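Local coordinates for De Novo Protein OR329 (Artificial gene, PDB 4HXT) that has no known natural function, being a computationally designed armadillo-type repeat protein, probably made as a building block for self-assembling cyclic homo-oligomers, at residues K6-L11 / R24-I29; E47-L52 / R66-I71. All coordinates share one frame; numbering follows the deposited sequence.

Interaction 1 (K6-L11 / R24-I29); sequences KLVKLL and RDLAEI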
# COMPACT_ATOMS: atom_id res chain seq x y z
N LYS A 6 26.63 5.33 24.35
CA LYS A 6 27.07 6.42 25.21
C LYS A 6 26.32 7.70 24.86
O LYS A 6 25.87 8.43 25.74
CB LYS A 6 28.58 6.62 25.08
CG LYS A 6 29.39 5.51 25.74
CD LYS A 6 30.88 5.77 25.65
CE LYS A 6 31.66 4.73 26.46
NZ LYS A 6 33.14 4.88 26.35
N LEU A 7 26.18 7.97 23.57
CA LEU A 7 25.45 9.15 23.11
C LEU A 7 24.01 9.11 23.61
O LEU A 7 23.48 10.10 24.11
CB LEU A 7 25.44 9.20 21.58
CG LEU A 7 26.42 10.14 20.86
CD1 LEU A 7 27.72 10.24 21.62
CD2 LEU A 7 26.65 9.62 19.45
N VAL A 8 23.38 7.94 23.47
CA VAL A 8 22.00 7.75 23.89
C VAL A 8 21.85 7.99 25.39
O VAL A 8 20.79 8.40 25.86
CB VAL A 8 21.51 6.33 23.55
CG1 VAL A 8 20.15 6.07 24.19
CG2 VAL A 8 21.42 6.16 22.03
N LYS A 9 22.92 7.73 26.14
CA LYS A 9 22.88 7.93 27.58
C LYS A 9 22.92 9.43 27.88
O LYS A 9 22.24 9.90 28.80
CB LYS A 9 24.06 7.23 28.26
CG LYS A 9 23.90 7.13 29.77
CD LYS A 9 25.14 6.59 30.45
CE LYS A 9 24.87 6.29 31.92
NZ LYS A 9 24.19 7.42 32.60
N LEU A 10 23.70 10.16 27.10
CA LEU A 10 23.84 11.60 27.28
C LEU A 10 22.54 12.35 26.96
O LEU A 10 22.35 13.50 27.37
CB LEU A 10 24.97 12.13 26.39
CG LEU A 10 26.37 11.60 26.74
CD1 LEU A 10 27.38 12.03 25.70
CD2 LEU A 10 26.76 12.11 28.12
N LEU A 11 21.64 11.70 26.24
CA LEU A 11 20.37 12.31 25.89
C LEU A 11 19.57 12.57 27.15
O LEU A 11 18.71 13.45 27.20
CB LEU A 11 19.56 11.38 24.97
CG LEU A 11 20.11 11.19 23.56
CD1 LEU A 11 19.31 10.10 22.85
CD2 LEU A 11 20.03 12.52 22.80
N ARG A 24 22.19 15.97 18.46
CA ARG A 24 22.78 16.48 17.23
C ARG A 24 23.78 15.47 16.67
O ARG A 24 23.78 15.19 15.47
CB ARG A 24 23.46 17.83 17.50
CG ARG A 24 23.69 18.66 16.25
CD ARG A 24 23.63 20.16 16.56
NE ARG A 24 24.60 20.59 17.57
CZ ARG A 24 24.28 20.92 18.82
NH1 ARG A 24 23.02 20.88 19.22
NH2 ARG A 24 25.22 21.32 19.66
N ASP A 25 24.61 14.89 17.54
CA ASP A 25 25.57 13.90 17.09
C ASP A 25 24.85 12.66 16.58
O ASP A 25 25.29 12.04 15.62
CB ASP A 25 26.54 13.52 18.22
CG ASP A 25 27.45 14.66 18.62
OD1 ASP A 25 27.89 15.41 17.72
OD2 ASP A 25 27.75 14.80 19.82
N LEU A 26 23.74 12.30 17.22
CA LEU A 26 22.98 11.14 16.78
C LEU A 26 22.34 11.43 15.43
O LEU A 26 22.24 10.55 14.57
CB LEU A 26 21.92 10.77 17.82
CG LEU A 26 22.45 10.02 19.05
CD1 LEU A 26 21.39 9.95 20.13
CD2 LEU A 26 22.89 8.62 18.63
N ALA A 27 21.90 12.67 15.23
CA ALA A 27 21.29 13.06 13.97
C ALA A 27 22.32 12.91 12.85
O ALA A 27 22.02 12.38 11.77
CB ALA A 27 20.80 14.50 14.05
N GLU A 28 23.54 13.37 13.11
CA GLU A 28 24.62 13.26 12.13
C GLU A 28 24.92 11.80 11.83
O GLU A 28 25.08 11.42 10.67
CB GLU A 28 25.88 13.96 12.65
CG GLU A 28 25.98 15.42 12.24
CD GLU A 28 26.70 16.29 13.27
OE1 GLU A 28 27.81 15.92 13.70
OE2 GLU A 28 26.14 17.34 13.63
N ILE A 29 24.99 10.98 12.88
CA ILE A 29 25.25 9.56 12.70
C ILE A 29 24.13 8.91 11.89
O ILE A 29 24.37 8.03 11.07
CB ILE A 29 25.35 8.83 14.06
CG1 ILE A 29 26.59 9.32 14.82
CG2 ILE A 29 25.41 7.32 13.85
CD1 ILE A 29 26.81 8.64 16.16

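Interaction 2 (E47-L52 / R66-I71); sequences EVLVKL and RALANI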
# COMPACT_ATOMS: atom_id res chain seq x y z
N GLU A 47 13.31 5.36 21.42
CA GLU A 47 12.48 5.57 22.60
C GLU A 47 12.92 6.81 23.35
O GLU A 47 12.10 7.65 23.72
CB GLU A 47 12.56 4.36 23.55
CG GLU A 47 11.71 3.15 23.17
CD GLU A 47 12.29 2.36 22.01
OE1 GLU A 47 13.40 2.69 21.54
OE2 GLU A 47 11.64 1.40 21.56
N VAL A 48 14.23 6.94 23.57
CA VAL A 48 14.78 8.08 24.30
C VAL A 48 14.57 9.38 23.52
O VAL A 48 14.23 10.40 24.10
CB VAL A 48 16.28 7.87 24.59
CG1 VAL A 48 16.84 9.06 25.35
CG2 VAL A 48 16.48 6.57 25.38
N LEU A 49 14.78 9.34 22.21
CA LEU A 49 14.61 10.54 21.38
C LEU A 49 13.15 10.98 21.38
O LEU A 49 12.86 12.18 21.36
CB LEU A 49 15.06 10.27 19.95
CG LEU A 49 16.58 10.26 19.77
CD1 LEU A 49 16.92 9.77 18.38
CD2 LEU A 49 17.14 11.66 20.01
N VAL A 50 12.24 10.01 21.39
CA VAL A 50 10.82 10.31 21.41
C VAL A 50 10.46 10.99 22.72
O VAL A 50 9.59 11.85 22.77
CB VAL A 50 9.97 9.02 21.23
CG1 VAL A 50 8.51 9.29 21.58
CG2 VAL A 50 10.09 8.53 19.79
N LYS A 51 11.14 10.60 23.79
CA LYS A 51 10.87 11.22 25.08
C LYS A 51 11.39 12.66 25.04
O LYS A 51 10.74 13.57 25.56
CB LYS A 51 11.57 10.46 26.21
CG LYS A 51 10.88 10.62 27.55
CD LYS A 51 11.87 10.61 28.70
CE LYS A 51 11.16 10.50 30.04
NZ LYS A 51 10.55 9.15 30.23
N LEU A 52 12.55 12.88 24.42
CA LEU A 52 13.11 14.22 24.32
C LEU A 52 12.23 15.17 23.53
O LEU A 52 12.37 16.39 23.64
CB LEU A 52 14.51 14.19 23.69
CG LEU A 52 15.67 13.66 24.54
CD1 LEU A 52 16.98 14.14 23.93
CD2 LEU A 52 15.55 14.16 25.96
N ARG A 66 14.97 16.28 14.70
CA ARG A 66 15.90 16.21 13.58
C ARG A 66 16.56 14.83 13.52
O ARG A 66 16.75 14.26 12.45
CB ARG A 66 16.95 17.31 13.72
CG ARG A 66 18.03 17.32 12.65
CD ARG A 66 18.77 18.66 12.67
NE ARG A 66 19.97 18.67 11.84
CZ ARG A 66 21.12 18.10 12.20
NH1 ARG A 66 21.23 17.49 13.37
NH2 ARG A 66 22.16 18.15 11.38
N ALA A 67 16.92 14.29 14.68
CA ALA A 67 17.55 12.98 14.75
C ALA A 67 16.56 11.90 14.31
O ALA A 67 16.93 10.98 13.59
CB ALA A 67 18.03 12.70 16.16
N LEU A 68 15.31 12.03 14.74
CA LEU A 68 14.28 11.06 14.39
C LEU A 68 13.93 11.12 12.91
O LEU A 68 13.65 10.10 12.28
CB LEU A 68 13.03 11.28 15.25
CG LEU A 68 13.16 10.81 16.70
CD1 LEU A 68 12.00 11.34 17.55
CD2 LEU A 68 13.19 9.28 16.73
N ALA A 69 13.95 12.33 12.34
CA ALA A 69 13.66 12.51 10.93
C ALA A 69 14.74 11.82 10.10
O ALA A 69 14.45 11.22 9.07
CB ALA A 69 13.60 13.99 10.59
N ASN A 70 15.99 11.91 10.56
CA ASN A 70 17.09 11.27 9.86
C ASN A 70 16.97 9.76 9.99
O ASN A 70 17.26 9.02 9.05
CB ASN A 70 18.43 11.75 10.43
CG ASN A 70 18.78 13.15 9.98
OD1 ASN A 70 17.95 13.85 9.38
ND2 ASN A 70 20.00 13.58 10.26
N ILE A 71 16.55 9.32 11.17
CA ILE A 71 16.36 7.90 11.43
C ILE A 71 15.23 7.37 10.54
O ILE A 71 15.34 6.29 9.95
CB ILE A 71 15.99 7.67 12.93
CG1 ILE A 71 17.22 7.91 13.81
CG2 ILE A 71 15.43 6.27 13.13
CD1 ILE A 71 16.93 7.90 15.30

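Interaction 1 (K6-L11 / R24-I29)
Leu26 CG and Ile29 CG1 both stand anti to the carbonyl carbon of their own residue (chi1 -78° for Leu26), while Leu7 has a less regular first torsion of -101°; all three side chains point across the gap between the helices. Leu7 and Leu26 pass flank to flank, each heading for the other's helix, with Leu7 CB 3.9 Å from Leu26 CD2. Further out, Leu7 meets Ile29 tip to tip, and the methyls Leu7 CD2 and Ile29 CD1 are only 3.4 Å apart, closer than usual for two carbons. Helices 3-10 and 16-30 run roughly antiparallel as the N-terminal hairpin of an armadillo-like solenoid, the axes of segments 6-10 and 24-29 approaching to 10.1 Å at an angle of 142°. Leu26 also turns its other methyl, CD1, to Leu11, whose CD1 meets it tip to tip at 3.4 Å, again tight. Val8 adds a looser touch to that same methyl through CG2. No hydrogen bond crosses; the polar Asp25 takes part through its CB, which lies 4.1 Å from Leu7 CD2. Helix 34-42 packs on Leu26 and Ile29 through Ile40, and Leu11 continues onto Val48 and Leu49 of helix 45-52.

Interaction 2 (E47-L52 / R66-I71)
Leu49 lies alongside Leu68 where two helices of an armadillo-like repeat, 45-52 and 58-71, pack together, the axes of segments 47-52 and 66-71 standing at 139°. The base of Leu49 meets the branch point of its partner, Leu49 CB standing 3.8 Å from Leu68 CG, and Leu68 CD2 is nearly as close to that same CB. Beyond this pair, Leu49 sends CD1 towards the second helix, where it touches two groups a turn apart: the Ala67 methyl, with CB 3.8 Å from Leu49 CD1, and Ile71, whose side chain crosses that of Leu49 obliquely, the two CD1 methyls meeting at 3.6 Å. Val50 crosses Leu68 at about a right angle. Its CG2, anti to the carbonyl carbon and beside the backbone N, approaches Leu68 CD1 at 4.1 Å. Replacing Leu68 by an alanine would probably open a gap beside Leu49 CB and deprive Val50 CG2 of its partner in the second helix segment. The contact is buried and wholly apolar across the two segments, with Leu53 of the following loop also touching Leu68. Leu68 CD1 even rests on the backbone of the first helix, 4.0 Å from the carbonyl oxygen Leu49 O.

Interaction 1 closes before interaction 2 opens along the chain, and their centres lie about 10 Å apart on the same side of the chain's centre. Each joins a short helix to the longer helix that follows it, 3-10 with 16-30 and 45-52 with 58-71, with helix 34-42 coming between the two pairs in sequence. The two helix pairs are stitched directly: Asn70 ND2 probably donates a hydrogen bond to Ala27 O at 2.8 Å, and Leu11 CB packs on Val48 CG1 at 3.6 Å. Matching helices thus stack side by side, consistent with the continuous core built up in armadillo solenoids.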